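Local coordinates for tail fiber protein (PDB 5W5P) that probably recognises, and may degrade, the capsular polysaccharide of Acinetobacter baumannii as the trimeric tailspike of phage AM24, at residues T77-S82 with R97-W102; Y337-N342 with G371-A376; Q501-S506 with K598-T603. One frame throughout, in Å; residues are numbered along the deposited sequence.

Overall arrangement
After short strands and helices at the N terminus, the chain forms a small antiparallel sheet, where contact 1 closes a loop of 14 residues by bringing the turn after strand 71-75 onto strand 97-100. It then winds through the elongated parallel shaft. Contact 2 lies here, about 17 Å between its centre and the chain's, and joins two successive coils across the 28 residues separating its segments. Contact 3 comes last and spans the longest separation, 91 residues, to pair strands 492-503 and 598-608 in the C-terminal antiparallel sheet. The three loops follow in series, neither nested nor crossed. Contacts 1 and 3 sit on opposite sides of the chain's centre; contacts 2 and 3 both touch the third subunit.

Contact 1 (T77-S82 with R97-W102); sequences TSDTTS and RWKRKW
Asp79 meets two basic side chains of strand 97-100, Arg97 and Lys99, each crossing it at about a right angle, but it pairs with them differently. The salt bridge goes to Lys99: NZ lies 2.6 Å from Asp79 OD2 and uses the anti lone pair, on the side away from OD1. The lysine chain runs extended beyond CG to get there. Asp79 CG stands anti to its own backbone N (chi1 -163°), and the other carboxylate oxygen, OD1, turns back into its own loop, where it accepts from Thr81 N at 3.0 Å and Ser82 N at 2.9 Å. That is an Asx turn, widened to an Asx motif by the second bond.

The Arg97 chain bends at chi2 (84°), bringing CD to Asp79 O at 3.4 Å; beyond it the guanidinium lies against the loop backbone. Its plane is only 11° from that of the Asp79 carboxylate, yet the two are not bonded; OD1 stays 4.4 Å from Arg97 NE, well out of the guanidinium plane. The donor NE points instead at Ser82 O, 2.7 Å away, close to the guanidinium plane and on a carbonyl lone pair, with a weak second bond from NH2. Over one face of the group, toward its rim, sit Thr80 O and Thr81 N.

Arg97 NH1 also bonds Gly95 O, and Lys99 NZ reaches a second acid, Asp76. At this surface site two acids therefore share one ammonium, which would probably favour their charged forms, while the arginine side chain grips the turn's backbone through Ser82 O and adds only a longer-range attraction to Asp79.

Contact 2 (Y337-N342 with G371-A376); sequences YFEGNN and GNQFGA
Phe338 and Phe374 lie side by side on one face of a parallel strand pair. Their planes are 8° apart, but the rings are slid so far that they barely overlap: the centroids stand 5.4 Å apart, and the CD2-CE2 side of Phe338 meets the CD1-CE1 side of Phe374, with Phe338 CD2 3.6 Å from Phe374 CD1. Both carry CG anti to the carbonyl carbon (chi1 -57° in each), which sends the rings the same way. Gln373 O lies at the edge of the Phe338 ring. On the other face, the Gln373 side chain runs alongside Tyr337, with one end of its amide over a face of the tyrosine ring, toward the rim.

The backbone sets this register. Phe338 N donates to Gln373 O (3.0 Å), Gly375 N to Phe338 O (2.9 Å) and Gly340 N to Gly375 O (2.8 Å). A water gives Gly375 O a further bond and accepts from Asn341 ND2.

Further out, Phe322 meets the Phe338 ring edge-to-face, and Val308 of the third subunit packs on Tyr337 and Gln373. Parallel strands bonded in register from coil to coil, here with a phenylalanine on each, build a parallel beta-helix, as in the shafts of many trimeric phage tailspikes.

Contact 3 (Q501-S506 with K598-T603); sequences QMKTAS and KVFSST
The Phe600 ring is met at its edge, near its plane, by Gln501 OE1, which lies 4.1 Å from CD2. The Gln501 amide is turned 34° from the ring, and the two side chains run side by side, pointing the same way. Lys503 crosses Phe600 on a slant: its extended chain passes over Phe600 CB and brings NZ within 3.5 Å of CD2, approaching neither squarely on the face nor at the edge.

A water sits 2.7 Å from Gln501 OE1, also within reach of Phe600 O and Ser602 OG.

Beneath these groups runs an antiparallel strand pair. Gln501 with Phe600 and Lys503 with Lys598 are hydrogen-bonded pairs, each joined by two backbone bonds, such as Gln501 N to Phe600 O at 2.7 Å. Met502 with Val599 is the non-hydrogen-bonded pair between them. Both strands are internal to the five-stranded antiparallel sheet of the C-terminal domain: 598-608 lies between 451-461 and 492-503, and 492-503 is flanked on its other side by 509-523.

On the opposite face of the sheet the selenium of Met502, here selenomethionine, touches Val599 CG2 at 3.6 Å. Back on the face of Phe600 and Lys503, Lys598 takes the crowded position for CG, between its backbone N and carbonyl carbon (chi1 59°); farther along the chain, CE packs 3.2 Å from Thr504 O. Its NZ is bound by Asn507 and Glu459.

Further polar partners come from the third subunit. Its Ser612 bonds both Lys503 NZ and Gln501 OE1, while Gln522 of that same subunit accepts from Gln501 NE2.

Contact 1 (T77-S82 with R97-W102)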
loop_
_atom_site.group_PDB
_atom_site.type_symbol
_atom_site.label_atom_id
_atom_site.label_comp_id
_atom_site.label_asym_id
_atom_site.label_seq_id
_atom_site.Cartn_x
_atom_site.Cartn_y
_atom_site.Cartn_z
ATOM N N THR A 77 47.834 3.841 -28.642
ATOM C CA THR A 77 48.698 4.189 -29.768
ATOM C C THR A 77 47.909 4.529 -31.027
ATOM O O THR A 77 48.426 5.245 -31.890
ATOM C CB THR A 77 49.675 3.045 -30.067
ATOM O OG1 THR A 77 50.120 2.453 -28.839
ATOM C CG2 THR A 77 50.881 3.562 -30.833
ATOM N N SER A 78 46.671 4.043 -31.143
ATOM C CA SER A 78 45.847 4.332 -32.310
ATOM C C SER A 78 45.245 5.733 -32.281
ATOM O O SER A 78 44.795 6.217 -33.327
ATOM C CB SER A 78 44.725 3.296 -32.427
ATOM O OG SER A 78 43.864 3.333 -31.299
ATOM N N ASP A 79 45.222 6.390 -31.122
ATOM C CA ASP A 79 44.614 7.706 -30.971
ATOM C C ASP A 79 45.696 8.779 -30.998
ATOM O O ASP A 79 46.571 8.812 -30.125
ATOM C CB ASP A 79 43.809 7.796 -29.673
ATOM C CG ASP A 79 42.831 8.963 -29.668
ATOM O OD1 ASP A 79 43.115 9.999 -30.315
ATOM O OD2 ASP A 79 41.779 8.850 -29.003
ATOM N N THR A 80 45.619 9.663 -31.992
ATOM C CA THR A 80 46.534 10.788 -32.122
ATOM C C THR A 80 45.801 12.122 -32.191
ATOM O O THR A 80 46.419 13.140 -32.526
ATOM C CB THR A 80 47.411 10.621 -33.368
ATOM O OG1 THR A 80 46.589 10.240 -34.478
ATOM C CG2 THR A 80 48.469 9.551 -33.135
ATOM N N THR A 81 44.502 12.146 -31.895
ATOM C CA THR A 81 43.695 13.346 -32.068
ATOM C C THR A 81 42.856 13.723 -30.857
ATOM O O THR A 81 42.471 14.894 -30.752
ATOM C CB THR A 81 42.760 13.190 -33.278
ATOM O OG1 THR A 81 42.130 11.904 -33.235
ATOM C CG2 THR A 81 43.545 13.316 -34.576
ATOM N N SER A 82 42.565 12.795 -29.945
ATOM C CA SER A 82 41.696 13.100 -28.814
ATOM C C SER A 82 42.299 14.194 -27.942
ATOM O O SER A 82 43.515 14.244 -27.727
ATOM C CB SER A 82 41.451 11.844 -27.975
ATOM O OG SER A 82 40.586 10.944 -28.643
ATOM N N ARG A 97 48.191 9.672 -26.158
ATOM C CA ARG A 97 46.873 9.762 -25.536
ATOM C C ARG A 97 46.762 8.659 -24.492
ATOM O O ARG A 97 46.599 7.484 -24.828
ATOM C CB ARG A 97 45.768 9.658 -26.579
ATOM C CG ARG A 97 45.254 11.006 -27.037
ATOM C CD ARG A 97 46.141 11.567 -28.142
ATOM N NE ARG A 97 45.778 12.934 -28.500
ATOM C CZ ARG A 97 46.603 13.798 -29.079
ATOM N NH1 ARG A 97 47.847 13.440 -29.365
ATOM N NH2 ARG A 97 46.180 15.018 -29.374
ATOM N N TRP A 98 46.863 9.048 -23.223
ATOM C CA TRP A 98 46.632 8.146 -22.103
ATOM C C TRP A 98 45.147 8.147 -21.752
ATOM O O TRP A 98 44.543 9.209 -21.570
ATOM C CB TRP A 98 47.466 8.570 -20.889
ATOM C CG TRP A 98 48.961 8.463 -21.096
ATOM C CD1 TRP A 98 49.813 9.461 -21.475
ATOM C CD2 TRP A 98 49.771 7.291 -20.928
ATOM N NE1 TRP A 98 51.096 8.981 -21.559
ATOM C CE2 TRP A 98 51.097 7.653 -21.224
ATOM C CE3 TRP A 98 49.500 5.972 -20.552
ATOM C CZ2 TRP A 98 52.151 6.744 -21.158
ATOM C CZ3 TRP A 98 50.551 5.071 -20.489
ATOM C CH2 TRP A 98 51.855 5.460 -20.791
ATOM N N LYS A 99 44.560 6.959 -21.660
ATOM C CA LYS A 99 43.144 6.810 -21.347
ATOM C C LYS A 99 42.976 5.968 -20.093
ATOM O O LYS A 99 43.583 4.902 -19.962
ATOM C CB LYS A 99 42.373 6.189 -22.519
ATOM C CG LYS A 99 42.667 6.884 -23.822
ATOM C CD LYS A 99 41.865 6.368 -24.996
ATOM C CE LYS A 99 41.734 7.469 -26.044
ATOM N NZ LYS A 99 41.414 6.892 -27.376
ATOM N N ARG A 100 42.152 6.457 -19.177
ATOM C CA ARG A 100 41.905 5.759 -17.924
ATOM C C ARG A 100 41.152 4.462 -18.181
ATOM O O ARG A 100 40.226 4.411 -18.996
ATOM C CB ARG A 100 41.109 6.656 -16.970
ATOM C CG ARG A 100 40.757 6.025 -15.638
ATOM C CD ARG A 100 39.791 6.909 -14.850
ATOM N NE ARG A 100 40.342 8.236 -14.579
ATOM C CZ ARG A 100 41.085 8.529 -13.517
ATOM N NH1 ARG A 100 41.369 7.588 -12.629
ATOM N NH2 ARG A 100 41.541 9.760 -13.340
ATOM N N LYS A 101 41.570 3.406 -17.490
ATOM C CA LYS A 101 40.873 2.125 -17.525
ATOM C C LYS A 101 39.758 2.176 -16.489
ATOM O O LYS A 101 40.026 2.251 -15.287
ATOM C CB LYS A 101 41.833 0.974 -17.237
ATOM C CG LYS A 101 43.047 0.905 -18.160
ATOM C CD LYS A 101 42.902 -0.214 -19.179
ATOM C CE LYS A 101 44.239 -0.876 -19.470
ATOM N NZ LYS A 101 44.073 -2.046 -20.373
ATOM N N TRP A 102 38.509 2.149 -16.953
ATOM C CA TRP A 102 37.362 2.146 -16.055
ATOM C C TRP A 102 36.163 1.556 -16.782
ATOM O O TRP A 102 35.904 1.899 -17.940
ATOM C CB TRP A 102 37.049 3.562 -15.548
ATOM C CG TRP A 102 36.619 4.538 -16.612
ATOM C CD1 TRP A 102 37.415 5.134 -17.547
ATOM C CD2 TRP A 102 35.297 5.039 -16.839
ATOM N NE1 TRP A 102 36.669 5.970 -18.343
ATOM C CE2 TRP A 102 35.367 5.928 -17.930
ATOM C CE3 TRP A 102 34.061 4.822 -16.226
ATOM C CZ2 TRP A 102 34.249 6.599 -18.419
ATOM C CZ3 TRP A 102 32.951 5.486 -16.719
ATOM C CH2 TRP A 102 33.055 6.365 -17.804
#

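Contact 2 (Y337-N342 with G371-A376)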
loop_
_atom_site.group_PDB
_atom_site.type_symbol
_atom_site.label_atom_id
_atom_site.label_comp_id
_atom_site.label_asym_id
_atom_site.label_seq_id
_atom_site.Cartn_x
_atom_site.Cartn_y
_atom_site.Cartn_z
ATOM N N TYR A 337 2.912 7.617 10.066
ATOM C CA TYR A 337 3.197 7.709 11.493
ATOM C C TYR A 337 3.487 9.172 11.806
ATOM O O TYR A 337 4.554 9.690 11.453
ATOM C CB TYR A 337 4.374 6.799 11.861
ATOM C CG TYR A 337 4.814 6.812 13.315
ATOM C CD1 TYR A 337 5.579 7.857 13.823
ATOM C CD2 TYR A 337 4.511 5.754 14.165
ATOM C CE1 TYR A 337 5.997 7.866 15.134
ATOM C CE2 TYR A 337 4.931 5.752 15.484
ATOM C CZ TYR A 337 5.676 6.811 15.963
ATOM O OH TYR A 337 6.101 6.821 17.273
ATOM N N PHE A 338 2.531 9.838 12.446
ATOM C CA PHE A 338 2.690 11.209 12.903
ATOM C C PHE A 338 2.796 11.229 14.421
ATOM O O PHE A 338 2.021 10.559 15.113
ATOM C CB PHE A 338 1.517 12.078 12.454
ATOM C CG PHE A 338 1.307 12.099 10.971
ATOM C CD1 PHE A 338 2.084 12.912 10.162
ATOM C CD2 PHE A 338 0.318 11.321 10.385
ATOM C CE1 PHE A 338 1.887 12.943 8.789
ATOM C CE2 PHE A 338 0.112 11.348 9.017
ATOM C CZ PHE A 338 0.898 12.158 8.216
ATOM N N GLU A 339 3.756 11.999 14.936
ATOM C CA GLU A 339 3.994 12.061 16.377
ATOM C C GLU A 339 4.548 13.427 16.752
ATOM O O GLU A 339 5.639 13.794 16.306
ATOM C CB GLU A 339 4.958 10.958 16.819
ATOM C CG GLU A 339 5.216 10.926 18.317
ATOM C CD GLU A 339 3.941 10.753 19.124
ATOM O OE1 GLU A 339 3.095 9.921 18.733
ATOM O OE2 GLU A 339 3.785 11.444 20.152
ATOM N N GLY A 340 3.801 14.165 17.575
ATOM C CA GLY A 340 4.262 15.401 18.181
ATOM C C GLY A 340 4.813 16.445 17.233
ATOM O O GLY A 340 5.958 16.878 17.385
ATOM N N ASN A 341 4.008 16.869 16.261
ATOM C CA ASN A 341 4.432 17.827 15.249
ATOM C C ASN A 341 3.907 19.213 15.606
ATOM O O ASN A 341 2.692 19.410 15.702
ATOM C CB ASN A 341 3.939 17.391 13.870
ATOM C CG ASN A 341 4.481 16.032 13.464
ATOM O OD1 ASN A 341 5.666 15.896 13.163
ATOM N ND2 ASN A 341 3.617 15.018 13.458
ATOM N N ASN A 342 4.822 20.169 15.796
ATOM C CA ASN A 342 4.449 21.526 16.187
ATOM C C ASN A 342 5.485 22.560 15.750
ATOM O O ASN A 342 6.009 23.309 16.582
ATOM C CB ASN A 342 4.246 21.609 17.702
ATOM C CG ASN A 342 3.650 22.947 18.146
ATOM O OD1 ASN A 342 2.932 23.602 17.388
ATOM N ND2 ASN A 342 3.959 23.359 19.375
ATOM N N GLY A 371 -5.471 3.870 8.047
ATOM C CA GLY A 371 -4.495 3.365 8.997
ATOM C C GLY A 371 -3.397 4.316 9.420
ATOM O O GLY A 371 -2.308 3.866 9.786
ATOM N N ASN A 372 -3.650 5.619 9.391
ATOM C CA ASN A 372 -2.684 6.592 9.880
ATOM C C ASN A 372 -2.822 6.766 11.387
ATOM O O ASN A 372 -3.905 6.597 11.953
ATOM C CB ASN A 372 -2.878 7.941 9.187
ATOM C CG ASN A 372 -2.764 7.842 7.683
ATOM O OD1 ASN A 372 -1.664 7.865 7.137
ATOM N ND2 ASN A 372 -3.900 7.722 7.005
ATOM N N GLN A 373 -1.712 7.096 12.040
ATOM C CA GLN A 373 -1.733 7.535 13.429
ATOM C C GLN A 373 -1.426 9.021 13.469
ATOM O O GLN A 373 -0.331 9.443 13.086
ATOM C CB GLN A 373 -0.733 6.776 14.298
ATOM C CG GLN A 373 -0.589 7.379 15.687
ATOM C CD GLN A 373 0.577 6.800 16.466
ATOM O OE1 GLN A 373 1.670 7.371 16.489
ATOM N NE2 GLN A 373 0.344 5.674 17.129
ATOM N N PHE A 374 -2.394 9.805 13.926
ATOM C CA PHE A 374 -2.216 11.242 14.089
ATOM C C PHE A 374 -1.943 11.551 15.561
ATOM O O PHE A 374 -2.805 12.023 16.304
ATOM C CB PHE A 374 -3.446 11.987 13.584
ATOM C CG PHE A 374 -3.794 11.706 12.150
ATOM C CD1 PHE A 374 -3.051 12.257 11.118
ATOM C CD2 PHE A 374 -4.891 10.916 11.833
ATOM C CE1 PHE A 374 -3.384 12.012 9.792
ATOM C CE2 PHE A 374 -5.231 10.662 10.509
ATOM C CZ PHE A 374 -4.475 11.211 9.486
ATOM N N GLY A 375 -0.710 11.256 15.976
ATOM C CA GLY A 375 -0.290 11.516 17.341
ATOM C C GLY A 375 0.057 12.974 17.559
ATOM O O GLY A 375 1.110 13.442 17.117
ATOM N N ALA A 376 -0.818 13.704 18.243
ATOM C CA ALA A 376 -0.694 15.150 18.339
ATOM C C ALA A 376 0.194 15.557 19.505
ATOM O O ALA A 376 0.244 14.888 20.544
ATOM C CB ALA A 376 -2.069 15.798 18.498
HETATM O O HOH W 1 1.460 15.235 15.058
#

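Contact 3 (Q501-S506 with K598-T603)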
loop_
_atom_site.group_PDB
_atom_site.type_symbol
_atom_site.label_atom_id
_atom_site.label_comp_id
_atom_site.label_asym_id
_atom_site.label_seq_id
_atom_site.Cartn_x
_atom_site.Cartn_y
_atom_site.Cartn_z
ATOM N N GLN A 501 -44.121 -11.321 -5.507
ATOM C CA GLN A 501 -44.466 -11.366 -6.921
ATOM C C GLN A 501 -45.344 -12.591 -7.146
ATOM O O GLN A 501 -44.882 -13.727 -6.993
ATOM C CB GLN A 501 -43.208 -11.408 -7.788
ATOM C CG GLN A 501 -42.437 -10.095 -7.788
ATOM C CD GLN A 501 -41.108 -10.181 -8.529
ATOM O OE1 GLN A 501 -40.244 -10.992 -8.190
ATOM N NE2 GLN A 501 -40.944 -9.341 -9.545
HETATM N N MSE A 502 -46.608 -12.363 -7.488
HETATM C CA MSE A 502 -47.518 -13.468 -7.774
HETATM C C MSE A 502 -47.312 -13.924 -9.209
HETATM O O MSE A 502 -47.429 -13.134 -10.148
HETATM C CB MSE A 502 -48.979 -13.070 -7.537
HETATM C CG MSE A 502 -49.177 -11.928 -6.552
HETATM SE SE MSE A 502 -48.449 -12.262 -4.766
HETATM C CE MSE A 502 -48.605 -10.449 -4.075
ATOM N N LYS A 503 -46.998 -15.206 -9.372
ATOM C CA LYS A 503 -46.619 -15.750 -10.663
ATOM C C LYS A 503 -47.451 -16.982 -10.980
ATOM O O LYS A 503 -47.975 -17.655 -10.089
ATOM C CB LYS A 503 -45.127 -16.108 -10.706
ATOM C CG LYS A 503 -44.198 -14.968 -10.327
ATOM C CD LYS A 503 -42.748 -15.413 -10.400
ATOM C CE LYS A 503 -41.802 -14.300 -10.006
ATOM N NZ LYS A 503 -40.393 -14.722 -10.203
ATOM N N THR A 504 -47.567 -17.264 -12.276
ATOM C CA THR A 504 -48.193 -18.486 -12.756
ATOM C C THR A 504 -47.193 -19.634 -12.642
ATOM O O THR A 504 -46.104 -19.491 -12.080
ATOM C CB THR A 504 -48.676 -18.309 -14.191
ATOM O OG1 THR A 504 -47.547 -18.090 -15.044
ATOM C CG2 THR A 504 -49.624 -17.125 -14.298
ATOM N N ALA A 505 -47.551 -20.794 -13.193
ATOM C CA ALA A 505 -46.622 -21.918 -13.198
ATOM C C ALA A 505 -45.378 -21.613 -14.023
ATOM O O ALA A 505 -44.276 -22.035 -13.654
ATOM C CB ALA A 505 -47.318 -23.173 -13.721
ATOM N N SER A 506 -45.527 -20.872 -15.125
ATOM C CA SER A 506 -44.415 -20.502 -15.991
ATOM C C SER A 506 -43.762 -19.182 -15.587
ATOM O O SER A 506 -43.030 -18.593 -16.391
ATOM C CB SER A 506 -44.879 -20.431 -17.449
ATOM O OG SER A 506 -45.896 -19.461 -17.619
ATOM N N LYS A 598 -48.213 -19.347 -7.486
ATOM C CA LYS A 598 -47.284 -19.217 -6.374
ATOM C C LYS A 598 -47.102 -17.753 -6.019
ATOM O O LYS A 598 -47.374 -16.855 -6.821
ATOM C CB LYS A 598 -45.922 -19.837 -6.703
ATOM C CG LYS A 598 -45.257 -19.223 -7.921
ATOM C CD LYS A 598 -44.081 -20.064 -8.382
ATOM C CE LYS A 598 -43.817 -19.884 -9.858
ATOM N NZ LYS A 598 -42.704 -20.747 -10.330
ATOM N N VAL A 599 -46.622 -17.535 -4.801
ATOM C CA VAL A 599 -46.155 -16.233 -4.347
ATOM C C VAL A 599 -44.642 -16.332 -4.207
ATOM O O VAL A 599 -44.134 -17.111 -3.390
ATOM C CB VAL A 599 -46.819 -15.813 -3.030
ATOM C CG1 VAL A 599 -46.142 -14.571 -2.466
ATOM C CG2 VAL A 599 -48.302 -15.568 -3.254
ATOM N N PHE A 600 -43.921 -15.563 -5.025
ATOM C CA PHE A 600 -42.462 -15.503 -4.977
ATOM C C PHE A 600 -42.062 -14.273 -4.170
ATOM O O PHE A 600 -42.295 -13.138 -4.597
ATOM C CB PHE A 600 -41.876 -15.454 -6.386
ATOM C CG PHE A 600 -40.409 -15.763 -6.443
ATOM C CD1 PHE A 600 -39.935 -17.024 -6.113
ATOM C CD2 PHE A 600 -39.502 -14.791 -6.827
ATOM C CE1 PHE A 600 -38.572 -17.305 -6.165
ATOM C CE2 PHE A 600 -38.141 -15.065 -6.888
ATOM C CZ PHE A 600 -37.677 -16.322 -6.557
ATOM N N SER A 601 -41.463 -14.489 -3.009
ATOM C CA SER A 601 -41.207 -13.418 -2.058
ATOM C C SER A 601 -39.713 -13.118 -1.999
ATOM O O SER A 601 -38.907 -14.006 -1.702
ATOM C CB SER A 601 -41.738 -13.792 -0.678
ATOM O OG SER A 601 -43.152 -13.909 -0.699
ATOM N N SER A 602 -39.352 -11.865 -2.276
ATOM C CA SER A 602 -37.991 -11.360 -2.102
ATOM C C SER A 602 -37.953 -10.598 -0.781
ATOM O O SER A 602 -38.322 -9.424 -0.723
ATOM C CB SER A 602 -37.591 -10.464 -3.269
ATOM O OG SER A 602 -37.471 -11.201 -4.472
ATOM N N THR A 603 -37.511 -11.268 0.281
ATOM C CA THR A 603 -37.521 -10.688 1.618
ATOM C C THR A 603 -36.178 -10.039 1.924
ATOM O O THR A 603 -35.131 -10.668 1.766
ATOM C CB THR A 603 -37.821 -11.755 2.672
ATOM O OG1 THR A 603 -39.092 -12.355 2.405
ATOM C CG2 THR A 603 -37.843 -11.125 4.049
HETATM O O HOH W 2 -40.096 -11.520 -5.517
#